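Local atomic coordinates of AlyGC (Glaciecola chathamensis, PDB entry 5GKD), a protein that cleaves alginate as a polysaccharide lyase of family 6, probably by calcium-assisted beta-elimination in a parallel beta-helix. Residues A[4-8]-A[31-35]; A[231-236]-A[255-261]; A[434-440]-A[458-462]. The contacts are given in a common frame with arbitrary orientation. Residues are numbered along the deposited sequence.

Contact 1: A[4-8]-A[31-35]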
ATOM      1  N   LEU A   4     -26.330 -11.573 -36.662  1.00 23.07           N
ATOM      2  CA  LEU A   4     -26.331 -11.980 -35.262  1.00 23.12           C
ATOM      3  C   LEU A   4     -25.078 -12.795 -34.961  1.00 21.24           C
ATOM      4  O   LEU A   4     -24.755 -13.733 -35.694  1.00 22.41           O
ATOM      5  CB  LEU A   4     -27.583 -12.817 -34.976  1.00 23.51           C
ATOM      6  CG  LEU A   4     -28.309 -12.809 -33.625  1.00 29.31           C
ATOM      7  CD1 LEU A   4     -28.848 -14.200 -33.294  1.00 22.65           C
ATOM      8  CD2 LEU A   4     -27.473 -12.254 -32.496  1.00 23.13           C
ATOM      9  N   VAL A   5     -24.373 -12.446 -33.882  1.00 21.68           N
ATOM     10  CA  VAL A   5     -23.158 -13.149 -33.477  1.00 16.95           C
ATOM     11  C   VAL A   5     -23.215 -13.454 -31.985  1.00 19.33           C
ATOM     12  O   VAL A   5     -23.759 -12.677 -31.194  1.00 24.73           O
ATOM     13  CB  VAL A   5     -21.891 -12.344 -33.821  1.00 21.57           C
ATOM     14  CG1 VAL A   5     -21.786 -12.168 -35.322  1.00 24.17           C
ATOM     15  CG2 VAL A   5     -21.880 -10.989 -33.103  1.00 19.89           C
ATOM     16  N   LYS A   6     -22.662 -14.599 -31.596  1.00 20.81           N
ATOM     17  CA  LYS A   6     -22.752 -15.055 -30.219  1.00 19.10           C
ATOM     18  C   LYS A   6     -21.399 -15.305 -29.573  1.00 20.80           C
ATOM     19  O   LYS A   6     -21.365 -15.713 -28.408  1.00 22.45           O
ATOM     20  CB  LYS A   6     -23.604 -16.335 -30.136  1.00 21.02           C
ATOM     21  CG  LYS A   6     -25.052 -16.156 -30.592  1.00 20.96           C
ATOM     22  CD  LYS A   6     -25.839 -17.451 -30.592  1.00 24.87           C
ATOM     23  CE  LYS A   6     -27.270 -17.230 -31.092  1.00 23.87           C
ATOM     24  NZ  LYS A   6     -28.008 -18.522 -31.217  1.00 25.71           N
ATOM     25  N   THR A   7     -20.294 -15.084 -30.276  1.00 19.16           N
ATOM     26  CA  THR A   7     -18.952 -15.242 -29.734  1.00 19.24           C
ATOM     27  C   THR A   7     -18.043 -14.169 -30.315  1.00 18.64           C
ATOM     28  O   THR A   7     -18.340 -13.604 -31.368  1.00 17.64           O
ATOM     29  CB  THR A   7     -18.336 -16.616 -30.051  1.00 21.07           C
ATOM     30  OG1 THR A   7     -18.218 -16.767 -31.469  1.00 19.55           O
ATOM     31  CG2 THR A   7     -19.160 -17.743 -29.482  1.00 20.48           C
ATOM     32  N   PRO A   8     -16.927 -13.872 -29.655  1.00 21.93           N
ATOM     33  CA  PRO A   8     -15.972 -12.937 -30.267  1.00 20.50           C
ATOM     34  C   PRO A   8     -15.477 -13.394 -31.631  1.00 20.50           C
ATOM     35  O   PRO A   8     -15.277 -12.563 -32.518  1.00 20.63           O
ATOM     36  CB  PRO A   8     -14.841 -12.865 -29.232  1.00 18.20           C
ATOM     37  CG  PRO A   8     -15.514 -13.120 -27.959  1.00 22.03           C
ATOM     38  CD  PRO A   8     -16.595 -14.146 -28.250  1.00 20.07           C
ATOM     39  N   TRP A  31     -20.872 -10.755 -22.089  1.00 22.27           N
ATOM     40  CA  TRP A  31     -19.633 -10.926 -22.841  1.00 23.03           C
ATOM     41  C   TRP A  31     -18.494 -10.486 -21.941  1.00 22.09           C
ATOM     42  O   TRP A  31     -18.305  -9.286 -21.727  1.00 22.65           O
ATOM     43  CB  TRP A  31     -19.639 -10.104 -24.127  1.00 20.23           C
ATOM     44  CG  TRP A  31     -20.756 -10.416 -25.035  1.00 17.38           C
ATOM     45  CD1 TRP A  31     -22.081 -10.267 -24.783  1.00 16.98           C
ATOM     46  CD2 TRP A  31     -20.652 -10.931 -26.358  1.00 18.07           C
ATOM     47  NE1 TRP A  31     -22.811 -10.667 -25.861  1.00 17.81           N
ATOM     48  CE2 TRP A  31     -21.957 -11.073 -26.849  1.00 16.81           C
ATOM     49  CE3 TRP A  31     -19.573 -11.282 -27.181  1.00 19.42           C
ATOM     50  CZ2 TRP A  31     -22.225 -11.547 -28.127  1.00 16.34           C
ATOM     51  CZ3 TRP A  31     -19.838 -11.756 -28.459  1.00 21.33           C
ATOM     52  CH2 TRP A  31     -21.155 -11.890 -28.916  1.00 17.24           C
ATOM     53  N   ARG A  32     -17.735 -11.444 -21.421  1.00 19.86           N
ATOM     54  CA  ARG A  32     -16.685 -11.143 -20.462  1.00 22.77           C
ATOM     55  C   ARG A  32     -15.344 -11.014 -21.174  1.00 23.31           C
ATOM     56  O   ARG A  32     -15.055 -11.753 -22.115  1.00 25.04           O
ATOM     57  CB  ARG A  32     -16.617 -12.214 -19.367  1.00 25.99           C
ATOM     58  CG  ARG A  32     -15.621 -11.885 -18.251  1.00 26.93           C
ATOM     59  CD  ARG A  32     -16.139 -12.156 -16.840  1.00 26.90           C
ATOM     60  NE  ARG A  32     -15.160 -11.696 -15.851  1.00 36.95           N
ATOM     61  CZ  ARG A  32     -15.356 -10.751 -14.920  1.00 32.86           C
ATOM     62  NH1 ARG A  32     -16.533 -10.130 -14.779  1.00 26.27           N
ATOM     63  NH2 ARG A  32     -14.352 -10.430 -14.111  1.00 24.53           N
ATOM     64  N   ASP A  33     -14.536 -10.051 -20.735  1.00 22.00           N
ATOM     65  CA  ASP A  33     -13.192  -9.852 -21.278  1.00 20.20           C
ATOM     66  C   ASP A  33     -13.218  -9.687 -22.797  1.00 21.23           C
ATOM     67  O   ASP A  33     -12.408 -10.269 -23.512  1.00 22.70           O
ATOM     68  CB  ASP A  33     -12.266 -11.011 -20.891  1.00 24.13           C
ATOM     69  CG  ASP A  33     -12.166 -11.220 -19.383  1.00 25.74           C
ATOM     70  OD1 ASP A  33     -12.360 -10.267 -18.603  1.00 22.07           O
ATOM     71  OD2 ASP A  33     -11.877 -12.358 -18.981  1.00 30.12           O
ATOM     72  N   PHE A  34     -14.162  -8.893 -23.295  1.00 22.22           N
ATOM     73  CA  PHE A  34     -14.352  -8.681 -24.726  1.00 18.12           C
ATOM     74  C   PHE A  34     -13.797  -7.308 -25.103  1.00 21.29           C
ATOM     75  O   PHE A  34     -14.458  -6.290 -24.897  1.00 18.89           O
ATOM     76  CB  PHE A  34     -15.830  -8.794 -25.086  1.00 19.45           C
ATOM     77  CG  PHE A  34     -16.099  -8.869 -26.569  1.00 21.64           C
ATOM     78  CD1 PHE A  34     -15.072  -9.116 -27.469  1.00 17.92           C
ATOM     79  CD2 PHE A  34     -17.378  -8.691 -27.062  1.00 18.52           C
ATOM     80  CE1 PHE A  34     -15.324  -9.195 -28.819  1.00 17.21           C
ATOM     81  CE2 PHE A  34     -17.622  -8.759 -28.425  1.00 18.44           C
ATOM     82  CZ  PHE A  34     -16.595  -9.012 -29.297  1.00 15.65           C
ATOM     83  N   GLU A  35     -12.595  -7.291 -25.685  1.00 19.53           N
ATOM     84  CA  GLU A  35     -11.987  -6.075 -26.228  1.00 19.61           C
ATOM     85  C   GLU A  35     -12.464  -5.902 -27.665  1.00 20.35           C
ATOM     86  O   GLU A  35     -11.936  -6.527 -28.583  1.00 18.40           O
ATOM     87  CB  GLU A  35     -10.465  -6.148 -26.155  1.00 19.84           C
ATOM     88  CG  GLU A  35      -9.920  -6.136 -24.750  1.00 21.95           C
ATOM     89  CD  GLU A  35      -8.400  -6.202 -24.693  1.00 26.15           C
ATOM     90  OE1 GLU A  35      -7.732  -5.197 -25.025  1.00 32.31           O
ATOM     91  OE2 GLU A  35      -7.875  -7.253 -24.291  1.00 28.69           O
TER
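This is an apolar, side-chain-mediated contact at the N-terminal end of the first beta-helix, where the turn leaving strand 2-5 crosses two aromatic rings carried by strand 29-32 and the corner after it. No hydrogen bond joins the two segments, and the backbones stay well apart: the nearest CA pairs are Thr7 to Trp31 at 8.2 Å and Pro8 to Phe34 at 7.2 Å. The rings of Trp31 and Phe34, whose CA-to-CB bonds both point toward 4-8, fill that gap, and 207 Å² is buried in all. Trp31 covers the most surface. The six-membered ring of Trp31 touches main chain: its CH2 lies 3.5 Å from Val5 O, which sits at the ring edge near its plane. Trp31 CH2 is also 3.5 Å from Lys6 C, and Trp31 CZ3 is 3.5 Å from Thr7 C. The Val5 CG2 to Trp31 CH2 distance is a looser 4.3 Å. Strands 2-5 and 29-32 belong to different faces of the right-handed parallel beta-helix characteristic of pectate-lyase-like proteins. Accordingly Val5 bonds through its backbone with Ile25 and Ala27, whereas Trp31 pairs with Phe59 and Thr61. Between the two segments the chain forms helix 8-17, which covers this end of the coil; Thr7 is its N-cap, with OG1 bonded to Ala10 N, and Val5 packs on Ala10 and Ala14. Pro8, in the first turn of that helix, makes a CH-pi contact: its CG sits 4.3 Å from the Phe34 ring centroid, 22° off the normal, and Pro8 CB is 3.7 Å from Phe34 CE1. The indole nitrogen of Trp31 is satisfied by Ala27 O.

Contact 2: A[231-236]-A[255-261]; sequences FESRGT and NGVDHTG
Two hydrogen bonds join these loops: Asn255 ND2 to Glu232 OE2 (2.7 Å, 178°) and Gly261 N to Gly235 O (2.9 Å, 130°). Glu232 (53/38, chi1 m, chi2 t) and Asn255 (57/25, chi1 m) both have left-handed backbone angles. A water links Arg234 NE (3.0 Å) to Asp258 O (2.9 Å). CA register is Glu232–Val257 6.3 Å, Arg234–Thr260 4.4 Å and Thr236–Gly261 4.7 Å. Arg234 centres an inverse gamma turn; Val257 to Thr260 form a type II turn whose backbone bond, Thr260 N to Val257 O, is weak at 3.5 Å and is supplemented by Thr260 OG1 to Val257 O at 2.8 Å. Extended Arg234 (ttt) lays a guanidinium face over His259 CD2, 3.6 Å from NH2, and its CA lies 3.4 Å from His259 O. A CB on Gly261 would clash with Thr236 CG2. Such stacked turns are characteristic of successive parallel beta-helix coils; strands 236-241 and 263-265 lead on to Arg240 and Arg264 of the carbonate pocket. With Arg234 salt-bridged to Glu605 and His259 bonded to His637, the polar chemistry also ties this edge to the second beta-helix.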
ATOM      1  N   PHE A 231     -26.904  19.791 -11.996  1.00 19.88           N
ATOM      2  CA  PHE A 231     -27.764  19.615 -10.832  1.00 20.25           C
ATOM      3  C   PHE A 231     -26.916  19.176  -9.654  1.00 19.83           C
ATOM      4  O   PHE A 231     -26.366  18.073  -9.661  1.00 18.16           O
ATOM      5  CB  PHE A 231     -28.862  18.595 -11.109  1.00 21.68           C
ATOM      6  CG  PHE A 231     -29.792  18.364  -9.934  1.00 22.18           C
ATOM      7  CD1 PHE A 231     -29.516  17.394  -8.988  1.00 20.61           C
ATOM      8  CD2 PHE A 231     -30.946  19.121  -9.793  1.00 22.80           C
ATOM      9  CE1 PHE A 231     -30.371  17.182  -7.929  1.00 21.74           C
ATOM     10  CE2 PHE A 231     -31.812  18.904  -8.752  1.00 22.01           C
ATOM     11  CZ  PHE A 231     -31.523  17.940  -7.813  1.00 24.52           C
ATOM     12  N   GLU A 232     -26.817  20.049  -8.656  1.00 19.78           N
ATOM     13  CA  GLU A 232     -26.156  19.757  -7.389  1.00 21.37           C
ATOM     14  C   GLU A 232     -24.742  19.232  -7.597  1.00 20.34           C
ATOM     15  O   GLU A 232     -24.274  18.358  -6.876  1.00 20.47           O
ATOM     16  CB  GLU A 232     -26.988  18.785  -6.550  1.00 19.66           C
ATOM     17  CG  GLU A 232     -28.302  19.383  -6.078  1.00 22.56           C
ATOM     18  CD  GLU A 232     -29.116  18.458  -5.158  1.00 26.95           C
ATOM     19  OE1 GLU A 232     -28.662  17.334  -4.834  1.00 26.58           O
ATOM     20  OE2 GLU A 232     -30.223  18.867  -4.765  1.00 27.98           O
ATOM     21  N   SER A 233     -24.044  19.786  -8.578  1.00 19.33           N
ATOM     22  CA  SER A 233     -22.716  19.312  -8.918  1.00 20.79           C
ATOM     23  C   SER A 233     -21.679  20.161  -8.205  1.00 22.56           C
ATOM     24  O   SER A 233     -21.675  21.396  -8.319  1.00 16.06           O
ATOM     25  CB  SER A 233     -22.479  19.324 -10.430  1.00 20.47           C
ATOM     26  OG  SER A 233     -23.231  18.311 -11.075  1.00 17.78           O
ATOM     27  N   ARG A 234     -20.788  19.466  -7.502  1.00 17.86           N
ATOM     28  CA  ARG A 234     -19.793  20.035  -6.604  1.00 19.11           C
ATOM     29  C   ARG A 234     -18.563  20.493  -7.384  1.00 20.59           C
ATOM     30  O   ARG A 234     -17.454  19.991  -7.214  1.00 23.06           O
ATOM     31  CB  ARG A 234     -19.435  18.978  -5.571  1.00 19.99           C
ATOM     32  CG  ARG A 234     -19.008  19.448  -4.231  1.00 22.36           C
ATOM     33  CD  ARG A 234     -18.793  18.225  -3.358  1.00 20.09           C
ATOM     34  NE  ARG A 234     -18.244  18.530  -2.045  1.00 23.56           N
ATOM     35  CZ  ARG A 234     -16.950  18.632  -1.779  1.00 22.26           C
ATOM     36  NH1 ARG A 234     -16.046  18.492  -2.742  1.00 24.41           N
ATOM     37  NH2 ARG A 234     -16.558  18.880  -0.550  1.00 25.03           N
ATOM     38  N   GLY A 235     -18.788  21.453  -8.267  1.00 21.77           N
ATOM     39  CA  GLY A 235     -17.735  21.894  -9.161  1.00 19.05           C
ATOM     40  C   GLY A 235     -18.255  22.975 -10.076  1.00 20.39           C
ATOM     41  O   GLY A 235     -19.288  23.591  -9.802  1.00 18.90           O
ATOM     42  N   THR A 236     -17.542  23.176 -11.186  1.00 18.31           N
ATOM     43  CA  THR A 236     -17.733  24.320 -12.059  1.00 17.01           C
ATOM     44  C   THR A 236     -17.638  23.898 -13.519  1.00 17.83           C
ATOM     45  O   THR A 236     -17.148  22.816 -13.853  1.00 18.87           O
ATOM     46  CB  THR A 236     -16.680  25.414 -11.814  1.00 20.74           C
ATOM     47  OG1 THR A 236     -15.393  24.962 -12.263  1.00 18.25           O
ATOM     48  CG2 THR A 236     -16.586  25.765 -10.341  1.00 17.09           C
ATOM     49  N   ASN A 255     -29.121  24.193  -5.430  1.00 24.99           N
ATOM     50  CA  ASN A 255     -29.982  23.806  -4.302  1.00 25.54           C
ATOM     51  C   ASN A 255     -29.324  24.039  -2.946  1.00 24.12           C
ATOM     52  O   ASN A 255     -29.671  23.383  -1.974  1.00 24.98           O
ATOM     53  CB  ASN A 255     -30.422  22.341  -4.393  1.00 26.34           C
ATOM     54  CG  ASN A 255     -31.486  22.119  -5.428  1.00 29.00           C
ATOM     55  OD1 ASN A 255     -32.114  23.062  -5.891  1.00 29.74           O
ATOM     56  ND2 ASN A 255     -31.707  20.862  -5.792  1.00 29.69           N
ATOM     57  N   GLY A 256     -28.369  24.958  -2.853  1.00 27.39           N
ATOM     58  CA  GLY A 256     -27.708  25.184  -1.580  1.00 19.88           C
ATOM     59  C   GLY A 256     -26.755  24.097  -1.116  1.00 23.02           C
ATOM     60  O   GLY A 256     -26.265  24.169   0.011  1.00 26.39           O
ATOM     61  N   VAL A 257     -26.457  23.105  -1.949  1.00 21.86           N
ATOM     62  CA  VAL A 257     -25.505  22.061  -1.569  1.00 23.47           C
ATOM     63  C   VAL A 257     -24.091  22.634  -1.506  1.00 20.26           C
ATOM     64  O   VAL A 257     -23.721  23.534  -2.275  1.00 20.37           O
ATOM     65  CB  VAL A 257     -25.603  20.879  -2.555  1.00 21.85           C
ATOM     66  CG1 VAL A 257     -24.476  19.875  -2.344  1.00 20.20           C
ATOM     67  CG2 VAL A 257     -26.954  20.193  -2.407  1.00 20.79           C
ATOM     68  N   ASP A 258     -23.298  22.108  -0.570  1.00 21.57           N
ATOM     69  CA  ASP A 258     -21.968  22.629  -0.277  1.00 22.59           C
ATOM     70  C   ASP A 258     -21.070  22.564  -1.502  1.00 22.77           C
ATOM     71  O   ASP A 258     -21.045  21.568  -2.219  1.00 24.28           O
ATOM     72  CB  ASP A 258     -21.321  21.830   0.877  1.00 24.72           C
ATOM     73  CG  ASP A 258     -20.214  22.612   1.600  1.00 30.51           C
ATOM     74  OD1 ASP A 258     -20.333  23.861   1.659  1.00 33.57           O
ATOM     75  OD2 ASP A 258     -19.230  22.006   2.124  1.00 28.44           O
ATOM     76  N   HIS A 259     -20.320  23.634  -1.733  1.00 21.16           N
ATOM     77  CA  HIS A 259     -19.297  23.671  -2.774  1.00 23.74           C
ATOM     78  C   HIS A 259     -19.859  23.491  -4.195  1.00 23.20           C
ATOM     79  O   HIS A 259     -19.179  22.959  -5.070  1.00 22.91           O
ATOM     80  CB  HIS A 259     -18.208  22.629  -2.493  1.00 22.92           C
ATOM     81  CG  HIS A 259     -17.292  23.001  -1.370  1.00 22.34           C
ATOM     82  ND1 HIS A 259     -16.506  24.132  -1.395  1.00 24.91           N
ATOM     83  CD2 HIS A 259     -17.033  22.391  -0.193  1.00 21.92           C
ATOM     84  CE1 HIS A 259     -15.802  24.204  -0.282  1.00 23.90           C
ATOM     85  NE2 HIS A 259     -16.102  23.158   0.466  1.00 25.39           N
ATOM     86  N   THR A 260     -21.079  23.941  -4.470  1.00 19.53           N
ATOM     87  CA  THR A 260     -21.593  23.976  -5.839  1.00 19.13           C
ATOM     88  C   THR A 260     -21.180  25.272  -6.557  1.00 19.33           C
ATOM     89  O   THR A 260     -21.428  26.370  -6.051  1.00 23.08           O
ATOM     90  CB  THR A 260     -23.121  23.847  -5.838  1.00 21.67           C
ATOM     91  OG1 THR A 260     -23.686  24.726  -4.860  1.00 20.69           O
ATOM     92  CG2 THR A 260     -23.559  22.440  -5.547  1.00 17.25           C
ATOM     93  N   GLY A 261     -20.538  25.148  -7.722  1.00 18.48           N
ATOM     94  CA  GLY A 261     -20.259  26.296  -8.623  1.00 19.73           C
ATOM     95  C   GLY A 261     -21.184  26.262  -9.853  1.00 19.31           C
ATOM     96  O   GLY A 261     -22.038  25.410  -9.915  1.00 24.88           O
TER
HETATM   97  O   HOH W   1     -21.070  18.910  -1.048  1.00 37.10           O

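Contact 3: A[434-440]-A[458-462]; sequences VAFGSGK and AETGD
Lys440, Gly461 and Asp462 bury the most surface here. Lys440 (chi1 p, then t, t, m) curls its ammonium back over 458-462: NZ lies 2.7 Å from Glu459 OE2 and 3.1 Å from Asp462 OD2, a three-residue salt-bridge network. Asp462 (chi1 m, chi2 -8°) uses both carboxylate oxygens, OD1 accepting Lys440 N (2.8 Å, 170°) and OD2 accepting Glu459 N (2.7 Å, 164°). Gly461 (93/-8) is the third residue of a type II turn from Glu459 to Asp462, closed by Asp462 N to Glu459 O at 3.0 Å; its O accepts Gly439 N (2.9 Å, 147°). A CB on Gly461 would clash with Ser438 OG. The facing turn, Ala435 to Ser438, is also type II, with Gly437 at 73/16 and Ser438 OG (chi1 p) bonded to Ala435 O at 2.7 Å. CA atoms of Gly439 and Asp462 are 4.2 Å apart, and Val434 CG1 reaches Thr460 OG1 at 3.8 Å. One water joins Gly437 N (2.9 Å) to Asp462 O (2.7 Å); another joins Ser438 OG (2.9 Å) to Thr460 O (3.0 Å). The turns lead into the paired parallel strands 441-444 and 462-466, on successive coils at the start of the second beta-helix. Two carboxylates around one ammonium, with bridging waters, imply a polar, surface-facing junction.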
ATOM      1  N   VAL A 434     -25.821   4.095  -0.244  1.00 28.10           N
ATOM      2  CA  VAL A 434     -26.728   3.474   0.718  1.00 25.90           C
ATOM      3  C   VAL A 434     -26.748   4.316   1.989  1.00 29.39           C
ATOM      4  O   VAL A 434     -25.695   4.664   2.539  1.00 27.81           O
ATOM      5  CB  VAL A 434     -26.311   2.031   1.036  1.00 27.61           C
ATOM      6  CG1 VAL A 434     -27.266   1.427   2.089  1.00 26.07           C
ATOM      7  CG2 VAL A 434     -26.306   1.177  -0.211  1.00 23.07           C
ATOM      8  N   ALA A 435     -27.945   4.647   2.461  1.00 28.75           N
ATOM      9  CA  ALA A 435     -28.072   5.470   3.647  1.00 23.48           C
ATOM     10  C   ALA A 435     -27.922   4.623   4.899  1.00 27.28           C
ATOM     11  O   ALA A 435     -28.339   3.463   4.936  1.00 29.33           O
ATOM     12  CB  ALA A 435     -29.425   6.177   3.665  1.00 30.59           C
ATOM     13  N   PHE A 436     -27.325   5.210   5.932  1.00 25.33           N
ATOM     14  CA  PHE A 436     -27.246   4.532   7.219  1.00 25.58           C
ATOM     15  C   PHE A 436     -28.646   4.315   7.779  1.00 30.73           C
ATOM     16  O   PHE A 436     -29.464   5.236   7.795  1.00 32.34           O
ATOM     17  CB  PHE A 436     -26.418   5.350   8.204  1.00 22.67           C
ATOM     18  CG  PHE A 436     -24.932   5.216   8.019  1.00 26.68           C
ATOM     19  CD1 PHE A 436     -24.293   4.006   8.233  1.00 23.35           C
ATOM     20  CD2 PHE A 436     -24.167   6.318   7.690  1.00 24.19           C
ATOM     21  CE1 PHE A 436     -22.912   3.895   8.076  1.00 23.75           C
ATOM     22  CE2 PHE A 436     -22.794   6.215   7.554  1.00 25.89           C
ATOM     23  CZ  PHE A 436     -22.169   5.001   7.743  1.00 20.31           C
ATOM     24  N   GLY A 437     -28.925   3.094   8.232  1.00 28.81           N
ATOM     25  CA  GLY A 437     -30.210   2.826   8.842  1.00 30.28           C
ATOM     26  C   GLY A 437     -31.371   2.757   7.879  1.00 36.19           C
ATOM     27  O   GLY A 437     -32.526   2.822   8.311  1.00 34.49           O
ATOM     28  N   SER A 438     -31.100   2.621   6.586  1.00 31.37           N
ATOM     29  CA  SER A 438     -32.144   2.455   5.591  1.00 27.47           C
ATOM     30  C   SER A 438     -32.606   1.014   5.474  1.00 29.42           C
ATOM     31  O   SER A 438     -33.568   0.742   4.752  1.00 32.46           O
ATOM     32  CB  SER A 438     -31.634   2.929   4.231  1.00 32.72           C
ATOM     33  OG  SER A 438     -30.478   2.201   3.879  1.00 30.43           O
ATOM     34  N   GLY A 439     -31.927   0.086   6.133  1.00 30.53           N
ATOM     35  CA  GLY A 439     -32.275  -1.319   6.140  1.00 29.57           C
ATOM     36  C   GLY A 439     -33.135  -1.679   7.332  1.00 31.12           C
ATOM     37  O   GLY A 439     -33.972  -0.885   7.777  1.00 31.76           O
ATOM     38  N   LYS A 440     -32.923  -2.875   7.857  1.00 32.70           N
ATOM     39  CA  LYS A 440     -33.710  -3.418   8.952  1.00 32.56           C
ATOM     40  C   LYS A 440     -32.871  -3.502  10.220  1.00 34.88           C
ATOM     41  O   LYS A 440     -31.642  -3.419  10.196  1.00 34.05           O
ATOM     42  CB  LYS A 440     -34.248  -4.801   8.595  1.00 34.46           C
ATOM     43  CG  LYS A 440     -33.137  -5.780   8.341  1.00 36.60           C
ATOM     44  CD  LYS A 440     -33.656  -7.166   8.069  1.00 39.76           C
ATOM     45  CE  LYS A 440     -32.496  -8.145   8.023  1.00 40.90           C
ATOM     46  NZ  LYS A 440     -31.882  -8.205   6.663  1.00 47.83           N
ATOM     47  N   ALA A 458     -25.941  -9.743   7.845  1.00 34.25           N
ATOM     48  CA  ALA A 458     -26.722  -8.532   7.659  1.00 33.59           C
ATOM     49  C   ALA A 458     -26.677  -8.084   6.195  1.00 35.43           C
ATOM     50  O   ALA A 458     -25.811  -8.493   5.421  1.00 34.46           O
ATOM     51  CB  ALA A 458     -26.196  -7.415   8.562  1.00 35.81           C
ATOM     52  N   GLU A 459     -27.629  -7.232   5.826  1.00 30.95           N
ATOM     53  CA  GLU A 459     -27.721  -6.642   4.501  1.00 36.33           C
ATOM     54  C   GLU A 459     -27.360  -5.168   4.585  1.00 31.35           C
ATOM     55  O   GLU A 459     -27.356  -4.583   5.666  1.00 33.61           O
ATOM     56  CB  GLU A 459     -29.125  -6.806   3.916  1.00 35.48           C
ATOM     57  CG  GLU A 459     -29.460  -8.239   3.539  1.00 42.48           C
ATOM     58  CD  GLU A 459     -30.952  -8.452   3.308  1.00 56.34           C
ATOM     59  OE1 GLU A 459     -31.304  -9.301   2.457  1.00 58.90           O
ATOM     60  OE2 GLU A 459     -31.772  -7.772   3.979  1.00 50.14           O
ATOM     61  N   THR A 460     -27.038  -4.574   3.432  1.00 31.82           N
ATOM     62  CA  THR A 460     -26.497  -3.220   3.426  1.00 25.70           C
ATOM     63  C   THR A 460     -27.558  -2.240   3.905  1.00 26.21           C
ATOM     64  O   THR A 460     -28.719  -2.313   3.501  1.00 31.55           O
ATOM     65  CB  THR A 460     -25.966  -2.839   2.027  1.00 28.41           C
ATOM     66  OG1 THR A 460     -25.110  -1.693   2.143  1.00 26.69           O
ATOM     67  CG2 THR A 460     -27.103  -2.510   1.029  1.00 23.80           C
ATOM     68  N   GLY A 461     -27.164  -1.336   4.797  1.00 27.68           N
ATOM     69  CA  GLY A 461     -28.100  -0.424   5.417  1.00 25.57           C
ATOM     70  C   GLY A 461     -28.678  -0.900   6.739  1.00 28.01           C
ATOM     71  O   GLY A 461     -29.350  -0.119   7.411  1.00 29.24           O
ATOM     72  N   ASP A 462     -28.421  -2.141   7.142  1.00 30.19           N
ATOM     73  CA  ASP A 462     -29.021  -2.677   8.359  1.00 30.05           C
ATOM     74  C   ASP A 462     -28.430  -2.020   9.603  1.00 31.50           C
ATOM     75  O   ASP A 462     -27.383  -1.369   9.554  1.00 28.40           O
ATOM     76  CB  ASP A 462     -28.820  -4.187   8.435  1.00 25.93           C
ATOM     77  CG  ASP A 462     -29.764  -4.936   7.536  1.00 34.17           C
ATOM     78  OD1 ASP A 462     -30.670  -4.281   6.983  1.00 35.61           O
ATOM     79  OD2 ASP A 462     -29.608  -6.170   7.380  1.00 36.31           O
TER
HETATM   80  O   HOH W   2     -26.804   1.166   8.711  1.00 27.36           O
HETATM   81  O   HOH W   3     -30.724  -0.304   2.534  1.00 36.53           O

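In the fold
The three contacts follow one another along the chain and nowhere touch. Contacts 1 and 3 occupy comparable places: each lies where a beta-helix begins, beside a strand-helix-strand unit (helix 8-17 or helix 450-457), yet their centres are 37 Å apart. Contact 2 lies midway up the first beta-helix, its centre 40 Å from that of contact 1 and 27 Å from that of contact 3, with nearest atoms about 14 Å from the latter. It lies near the calcium site, which probably marks the active-site region: the Thr236 side chain is about 8 Å from the calcium held by Asn180, Glu183, Glu212 and Glu214. Contact 1 instead reaches the dimer partner, through Glu35 and Lys475 of the second subunit.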